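Local coordinates for protein MGS-M4 (Unidentified, PDB 4Q3M) that probably reduces carbonyl compounds with a nicotinamide cofactor, as a TIM-barrel aldo-keto reductase whose own substrate is unknown, at residues H106-G110 with F269-Y274; Y118-E122 with N149-P154; L220-E224 with T247-M253. One frame throughout, in Å; residues are numbered along the deposited sequence.

Interaction 1: residues H106-G110 with F269-Y274; sequences HWFKG and FDNVDY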
# COMPACT_ATOMS: atom_id res chain seq x y z
N HIS A 106 -9.64 0.19 -13.62
CA HIS A 106 -8.68 -0.83 -13.21
C HIS A 106 -7.68 -0.33 -12.17
O HIS A 106 -7.42 -1.00 -11.17
CB HIS A 106 -7.94 -1.38 -14.43
CG HIS A 106 -7.49 -2.80 -14.28
ND1 HIS A 106 -7.38 -3.66 -15.35
CD2 HIS A 106 -7.13 -3.51 -13.18
CE1 HIS A 106 -6.97 -4.84 -14.92
NE2 HIS A 106 -6.81 -4.78 -13.61
N TRP A 107 -7.11 0.85 -12.41
CA TRP A 107 -6.14 1.43 -11.49
C TRP A 107 -6.36 2.93 -11.33
O TRP A 107 -6.99 3.57 -12.16
CB TRP A 107 -4.71 1.18 -11.98
CG TRP A 107 -4.31 -0.27 -12.02
CD1 TRP A 107 -4.46 -1.13 -13.07
CD2 TRP A 107 -3.66 -1.01 -10.98
NE1 TRP A 107 -3.96 -2.37 -12.74
CE2 TRP A 107 -3.47 -2.32 -11.46
CE3 TRP A 107 -3.24 -0.70 -9.68
CZ2 TRP A 107 -2.87 -3.32 -10.69
CZ3 TRP A 107 -2.64 -1.69 -8.92
CH2 TRP A 107 -2.46 -2.98 -9.43
N PHE A 108 -5.82 3.49 -10.24
CA PHE A 108 -5.87 4.93 -10.03
C PHE A 108 -4.73 5.61 -10.78
O PHE A 108 -3.57 5.24 -10.64
CB PHE A 108 -5.79 5.26 -8.53
CG PHE A 108 -5.85 6.73 -8.23
CD1 PHE A 108 -7.06 7.40 -8.22
CD2 PHE A 108 -4.69 7.44 -7.95
CE1 PHE A 108 -7.12 8.75 -7.94
CE2 PHE A 108 -4.74 8.79 -7.68
CZ PHE A 108 -5.96 9.45 -7.67
N LYS A 109 -5.08 6.61 -11.58
CA LYS A 109 -4.10 7.34 -12.38
C LYS A 109 -4.29 8.84 -12.26
O LYS A 109 -4.24 9.57 -13.25
CB LYS A 109 -4.19 6.92 -13.86
CG LYS A 109 -3.93 5.44 -14.11
CD LYS A 109 -2.46 5.10 -13.98
CE LYS A 109 -1.64 5.79 -15.06
NZ LYS A 109 -0.21 5.36 -15.04
N GLY A 110 -4.50 9.31 -11.03
CA GLY A 110 -4.75 10.72 -10.78
C GLY A 110 -6.23 10.99 -10.62
O GLY A 110 -7.07 10.29 -11.19
N PHE A 269 -1.07 1.38 -4.28
CA PHE A 269 -2.15 2.16 -4.87
C PHE A 269 -1.69 3.42 -5.61
O PHE A 269 -2.26 3.78 -6.64
CB PHE A 269 -3.16 2.57 -3.80
CG PHE A 269 -3.78 1.40 -3.07
CD1 PHE A 269 -4.93 0.80 -3.55
CD2 PHE A 269 -3.21 0.92 -1.90
CE1 PHE A 269 -5.50 -0.26 -2.87
CE2 PHE A 269 -3.78 -0.14 -1.22
CZ PHE A 269 -4.93 -0.74 -1.71
N ASP A 270 -0.67 4.09 -5.08
CA ASP A 270 -0.25 5.38 -5.62
C ASP A 270 1.11 5.35 -6.32
O ASP A 270 1.77 6.38 -6.45
CB ASP A 270 -0.21 6.42 -4.50
CG ASP A 270 -1.59 6.93 -4.13
OD1 ASP A 270 -2.35 7.32 -5.05
OD2 ASP A 270 -1.93 6.94 -2.93
N ASN A 271 1.52 4.17 -6.78
CA ASN A 271 2.79 4.04 -7.48
C ASN A 271 2.67 3.28 -8.80
O ASN A 271 3.52 2.47 -9.14
CB ASN A 271 3.82 3.34 -6.58
CG ASN A 271 4.29 4.22 -5.44
OD1 ASN A 271 5.33 4.87 -5.53
ND2 ASN A 271 3.51 4.25 -4.36
N VAL A 272 1.60 3.57 -9.54
CA VAL A 272 1.34 2.90 -10.80
C VAL A 272 1.78 3.76 -11.99
O VAL A 272 1.16 4.78 -12.29
CB VAL A 272 -0.15 2.55 -10.96
CG1 VAL A 272 -0.39 1.84 -12.28
CG2 VAL A 272 -0.61 1.70 -9.79
N ASP A 273 2.85 3.33 -12.66
CA ASP A 273 3.35 4.06 -13.82
C ASP A 273 2.82 3.46 -15.12
O ASP A 273 2.76 4.14 -16.15
CB ASP A 273 4.88 4.05 -13.83
CG ASP A 273 5.48 4.81 -12.67
OD1 ASP A 273 4.82 5.75 -12.17
OD2 ASP A 273 6.61 4.48 -12.25
N TYR A 274 2.42 2.19 -15.07
CA TYR A 274 1.89 1.52 -16.25
C TYR A 274 0.42 1.84 -16.47
O TYR A 274 -0.27 2.33 -15.57
CB TYR A 274 2.09 -0.00 -16.13
CG TYR A 274 1.54 -0.61 -14.86
CD1 TYR A 274 0.20 -0.96 -14.75
CD2 TYR A 274 2.37 -0.86 -13.77
CE1 TYR A 274 -0.30 -1.53 -13.59
CE2 TYR A 274 1.88 -1.42 -12.61
CZ TYR A 274 0.54 -1.75 -12.52
OH TYR A 274 0.05 -2.32 -11.37
OXT TYR A 274 -0.12 1.63 -17.55
O HOH W 1 -4.25 2.22 -8.03
O HOH W 2 -1.18 4.99 -8.72
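The C-terminal tail, 269-274, lies along the loop that leaves strand 102-105, and Lys109 supplies the direct polar link. Its long side chain curls so that NZ donates to two main-chain carbonyls, Val272 O at 3.1 Å and Tyr274 O at 3.1 Å; Tyr274 O also receives a hydrogen bond from Asn76. The other terminal oxygen, Tyr274 OXT, lies 4.5 Å from Lys109 NZ, too far for a salt bridge. Two waters satisfy backbone groups that do not meet directly. Water 1 accepts from Phe108 N (3.0 Å) and donates to Phe269 O (2.9 Å). Water 2 donates to Phe108 O (3.1 Å) and Phe269 O (2.6 Å) and accepts from Val272 N (3.2 Å), so Phe269 O serves both waters. Trp107 provides the apolar surface: its CE3 touches Val272 CG2 at 3.6 Å, and the Tyr274 ring stands edge-on to its face in a T-shaped stack, 5.3 Å between the centroids of the Tyr274 ring and the five-membered ring of Trp107. Tyr274 OH is hydrogen-bonded to Thr267, and Asp270 to His142, while Asp273 pairs with Arg257 of the second subunit. In this family such C-terminal loops commonly flank the active-site mouth. Lysine and water thus meet several of the tail's main-chain groups without strand pairing, Trp107 packs on Val272 and Tyr274, and the second subunit also binds this irregular terminus.

Interaction 2: residues Y118-E122 with N149-P154; sequences YRAFE and NAKIPP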
# COMPACT_ATOMS: atom_id res chain seq x y z
N TYR A 118 -14.79 8.37 -14.92
CA TYR A 118 -16.02 7.99 -14.24
C TYR A 118 -17.23 8.72 -14.81
O TYR A 118 -18.33 8.18 -14.83
CB TYR A 118 -15.89 8.25 -12.74
CG TYR A 118 -16.89 7.49 -11.91
CD1 TYR A 118 -16.66 6.17 -11.55
CD2 TYR A 118 -18.06 8.09 -11.48
CE1 TYR A 118 -17.57 5.47 -10.79
CE2 TYR A 118 -18.98 7.40 -10.72
CZ TYR A 118 -18.73 6.09 -10.38
OH TYR A 118 -19.64 5.39 -9.62
N ARG A 119 -17.02 9.95 -15.27
CA ARG A 119 -18.07 10.71 -15.94
C ARG A 119 -18.55 9.95 -17.17
O ARG A 119 -19.74 9.98 -17.50
CB ARG A 119 -17.58 12.10 -16.33
CG ARG A 119 -17.52 13.09 -15.18
CD ARG A 119 -18.91 13.51 -14.73
NE ARG A 119 -18.86 14.51 -13.67
CZ ARG A 119 -18.95 14.23 -12.37
NH1 ARG A 119 -19.09 12.97 -11.97
NH2 ARG A 119 -18.89 15.20 -11.47
N ALA A 120 -17.62 9.28 -17.84
CA ALA A 120 -17.96 8.45 -18.98
C ALA A 120 -18.71 7.20 -18.53
O ALA A 120 -19.64 6.75 -19.20
CB ALA A 120 -16.71 8.07 -19.76
N PHE A 121 -18.31 6.65 -17.39
CA PHE A 121 -19.02 5.53 -16.79
C PHE A 121 -20.46 5.93 -16.49
O PHE A 121 -21.40 5.16 -16.73
CB PHE A 121 -18.34 5.06 -15.49
CG PHE A 121 -17.12 4.21 -15.71
CD1 PHE A 121 -16.36 4.32 -16.86
CD2 PHE A 121 -16.72 3.30 -14.74
CE1 PHE A 121 -15.23 3.54 -17.04
CE2 PHE A 121 -15.60 2.52 -14.92
CZ PHE A 121 -14.85 2.64 -16.07
N GLU A 122 -20.62 7.13 -15.96
CA GLU A 122 -21.93 7.65 -15.58
C GLU A 122 -22.83 7.85 -16.80
O GLU A 122 -24.03 7.59 -16.74
CB GLU A 122 -21.79 8.97 -14.82
CG GLU A 122 -21.18 8.81 -13.43
CD GLU A 122 -20.99 10.14 -12.72
OE1 GLU A 122 -20.79 11.16 -13.41
OE2 GLU A 122 -21.04 10.16 -11.48
N ASN A 149 -17.33 13.83 -5.68
CA ASN A 149 -17.54 14.42 -7.00
C ASN A 149 -18.44 13.65 -7.95
O ASN A 149 -18.94 14.21 -8.93
CB ASN A 149 -16.18 14.64 -7.67
CG ASN A 149 -15.35 15.71 -6.97
OD1 ASN A 149 -15.66 16.90 -7.05
ND2 ASN A 149 -14.30 15.28 -6.29
N ALA A 150 -18.67 12.36 -7.69
CA ALA A 150 -19.53 11.57 -8.56
C ALA A 150 -20.99 11.96 -8.37
O ALA A 150 -21.39 12.40 -7.29
CB ALA A 150 -19.34 10.09 -8.31
N LYS A 151 -21.78 11.80 -9.42
CA LYS A 151 -23.22 12.04 -9.35
C LYS A 151 -23.94 10.71 -9.21
O LYS A 151 -25.08 10.65 -8.76
CB LYS A 151 -23.70 12.80 -10.59
CG LYS A 151 -22.97 14.13 -10.79
CD LYS A 151 -23.49 14.89 -12.00
CE LYS A 151 -22.79 16.23 -12.14
NZ LYS A 151 -22.96 17.07 -10.92
N ILE A 152 -23.24 9.65 -9.59
CA ILE A 152 -23.69 8.28 -9.34
C ILE A 152 -22.60 7.56 -8.56
O ILE A 152 -21.64 7.06 -9.15
CB ILE A 152 -24.00 7.53 -10.64
CG1 ILE A 152 -25.04 8.30 -11.46
CG2 ILE A 152 -24.50 6.12 -10.34
CD1 ILE A 152 -25.30 7.71 -12.83
N PRO A 153 -22.74 7.51 -7.22
CA PRO A 153 -21.74 6.98 -6.29
C PRO A 153 -21.23 5.58 -6.66
O PRO A 153 -22.02 4.76 -7.12
CB PRO A 153 -22.49 6.95 -4.96
CG PRO A 153 -23.50 8.02 -5.08
CD PRO A 153 -23.94 8.00 -6.51
N PRO A 154 -19.93 5.34 -6.45
CA PRO A 154 -19.28 4.04 -6.71
C PRO A 154 -20.01 2.89 -6.03
O PRO A 154 -20.47 3.04 -4.90
CB PRO A 154 -17.88 4.23 -6.12
CG PRO A 154 -17.63 5.69 -6.22
CD PRO A 154 -18.97 6.35 -5.98
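This is a largely polar docking of a helix against a loop: one face of helix 111-126 meets the connection that joins helix 140-149 to strand 156-160. Tyr118, Arg119 and Glu122, at positions i, i+1 and i+4, fall on the same side of the helix and reach across together. Glu122 OE2 accepts from two successive amides, Lys151 N at 2.7 Å and Ile152 N at 2.9 Å, a carboxylate being well fitted to gather neighbouring backbone NH groups of a loop. In this TIM barrel the helices follow the fourth and fifth parallel strands, so the contact ties adjacent beta-alpha units together, at the end of the barrel opposite the one where the family's active site lies. Arg119 NH2 donates to Asn149 O at 2.7 Å, where helix 140-149 runs out, while Arg119 NH1 makes a 2.9 Å salt bridge to Glu122 OE1 and thereby braces the carboxylate. Tyr118 OH donates to Ile152 O at 2.6 Å; its ring touches Ala150, with CE2 3.6 Å from Ala150 CB, and meets Pro154, with CZ 4.3 Å from Pro154 CG. Behind this layer Ile133 of strand 133-136 touches both Tyr118 and Ile152.

Interaction 3: residues L220-E224 with T247-M253; sequences LIERE and TLDEEDM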
# COMPACT_ATOMS: atom_id res chain seq x y z
N LEU A 220 -14.01 -15.05 3.11
CA LEU A 220 -14.42 -13.83 2.43
C LEU A 220 -15.94 -13.77 2.29
O LEU A 220 -16.54 -12.70 2.44
CB LEU A 220 -13.76 -13.73 1.05
CG LEU A 220 -12.26 -13.46 1.06
CD1 LEU A 220 -11.68 -13.62 -0.34
CD2 LEU A 220 -11.97 -12.07 1.60
N ILE A 221 -16.55 -14.92 2.01
CA ILE A 221 -18.00 -15.03 1.94
C ILE A 221 -18.64 -14.62 3.26
O ILE A 221 -19.64 -13.89 3.29
CB ILE A 221 -18.45 -16.46 1.60
CG1 ILE A 221 -17.83 -16.93 0.28
CG2 ILE A 221 -19.97 -16.54 1.52
CD1 ILE A 221 -18.30 -16.16 -0.92
N GLU A 222 -18.06 -15.08 4.36
CA GLU A 222 -18.56 -14.78 5.70
C GLU A 222 -18.48 -13.28 5.99
O GLU A 222 -19.31 -12.74 6.72
CB GLU A 222 -17.77 -15.56 6.76
CG GLU A 222 -17.88 -17.07 6.65
CD GLU A 222 -19.23 -17.61 7.07
OE1 GLU A 222 -20.06 -16.83 7.57
OE2 GLU A 222 -19.46 -18.83 6.91
N ARG A 223 -17.49 -12.61 5.40
CA ARG A 223 -17.32 -11.18 5.59
C ARG A 223 -18.15 -10.36 4.60
O ARG A 223 -17.95 -9.15 4.47
CB ARG A 223 -15.84 -10.79 5.45
CG ARG A 223 -14.94 -11.36 6.53
CD ARG A 223 -13.50 -10.91 6.31
NE ARG A 223 -13.37 -9.46 6.36
CZ ARG A 223 -12.32 -8.79 5.89
NH1 ARG A 223 -11.31 -9.44 5.33
NH2 ARG A 223 -12.29 -7.47 5.98
N GLU A 224 -19.07 -11.03 3.91
CA GLU A 224 -19.92 -10.41 2.90
C GLU A 224 -19.10 -9.70 1.83
O GLU A 224 -19.45 -8.61 1.38
CB GLU A 224 -20.90 -9.42 3.56
CG GLU A 224 -21.89 -10.08 4.51
CD GLU A 224 -22.86 -9.10 5.12
OE1 GLU A 224 -22.55 -7.89 5.15
OE2 GLU A 224 -23.94 -9.53 5.58
N THR A 247 -20.21 -23.66 6.90
CA THR A 247 -20.09 -22.33 7.49
C THR A 247 -18.86 -22.24 8.40
O THR A 247 -18.28 -23.26 8.77
CB THR A 247 -21.34 -21.96 8.29
OG1 THR A 247 -21.16 -20.67 8.89
CG2 THR A 247 -21.60 -22.98 9.39
N LEU A 248 -18.48 -21.02 8.74
CA LEU A 248 -17.36 -20.79 9.64
C LEU A 248 -17.84 -20.11 10.92
O LEU A 248 -18.45 -19.04 10.87
CB LEU A 248 -16.28 -19.95 8.96
CG LEU A 248 -15.60 -20.57 7.74
CD1 LEU A 248 -14.63 -19.59 7.11
CD2 LEU A 248 -14.90 -21.87 8.11
N ASP A 249 -17.56 -20.73 12.07
CA ASP A 249 -18.01 -20.18 13.34
C ASP A 249 -17.12 -19.04 13.82
O ASP A 249 -16.14 -18.69 13.17
CB ASP A 249 -18.09 -21.29 14.41
CG ASP A 249 -16.78 -22.05 14.57
OD1 ASP A 249 -15.70 -21.43 14.52
OD2 ASP A 249 -16.84 -23.28 14.75
N GLU A 250 -17.48 -18.48 14.97
CA GLU A 250 -16.78 -17.32 15.52
C GLU A 250 -15.30 -17.58 15.79
O GLU A 250 -14.45 -16.75 15.46
CB GLU A 250 -17.47 -16.85 16.80
CG GLU A 250 -16.68 -15.82 17.59
CD GLU A 250 -17.44 -15.30 18.80
OE1 GLU A 250 -18.46 -15.92 19.18
OE2 GLU A 250 -17.02 -14.27 19.37
N GLU A 251 -15.00 -18.73 16.39
CA GLU A 251 -13.62 -19.04 16.76
C GLU A 251 -12.77 -19.28 15.51
O GLU A 251 -11.56 -19.05 15.53
CB GLU A 251 -13.56 -20.25 17.70
CG GLU A 251 -13.35 -21.59 17.01
CD GLU A 251 -13.00 -22.69 17.99
OE1 GLU A 251 -12.34 -23.67 17.58
OE2 GLU A 251 -13.37 -22.57 19.18
N ASP A 252 -13.40 -19.75 14.44
CA ASP A 252 -12.71 -19.91 13.16
C ASP A 252 -12.32 -18.54 12.62
O ASP A 252 -11.17 -18.32 12.24
CB ASP A 252 -13.58 -20.64 12.15
CG ASP A 252 -13.64 -22.14 12.40
OD1 ASP A 252 -12.68 -22.68 12.98
OD2 ASP A 252 -14.65 -22.77 12.01
N MET A 253 -13.29 -17.63 12.59
CA MET A 253 -13.08 -16.29 12.07
C MET A 253 -12.01 -15.53 12.85
O MET A 253 -11.21 -14.80 12.27
CB MET A 253 -14.40 -15.50 12.10
CG MET A 253 -15.47 -16.07 11.19
SD MET A 253 -14.99 -15.99 9.46
CE MET A 253 -14.93 -14.22 9.21
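A single carboxylate oxygen does nearly all the polar work here: Glu222 OE2 accepts from Leu248 N at 3.0 Å and from Thr247 OG1 at 3.2 Å, and it also forms a salt bridge with Arg218, one helical turn earlier. Glutamate suits the position because its side chain is long enough to span from the last turn of helix 212-222 to the extended backbone of 247-248, while a threonine hydroxyl adds a second donor beside the amide. Met253 fills the gap alongside, its flexible thioether following the aliphatic parts of charged neighbours: Met253 SD lies 3.9 Å from Glu222 CB, and Met253 CE 3.9 Å from Arg223 CG. The guanidinium of Arg223 turns to Gln166. Both helices have classical ends. Asp249, the N-cap of helix 250-257, accepts from Asp252 N through OD1 at 2.8 Å, and Glu224, with positive phi, is the C-prime residue of the Schellman motif that ends helix 212-222 before strand 226-227, the last strand of the TIM barrel.

Along the chain the six segments run 106-110, 118-122, 149-154, 220-224, 247-253 and 269-274, so interaction 1 spans the other two, which follow one another in series. Interactions 1 and 2 have centres 18 Å apart and nearest atoms about 6 Å apart, without touching: Gly110 is the N-cap of helix 111-126, which carries 118-122 further on, so the one helix connects them. Interaction 3 lies well away, its centre 32 Å from interaction 1 and 33 Å from interaction 2, where the helix before strand 226-227 meets the final helix, 250-257. Interactions 2 and 3 tie elements close in sequence; interaction 1 brings the C-terminus back to the loop after strand 102-105.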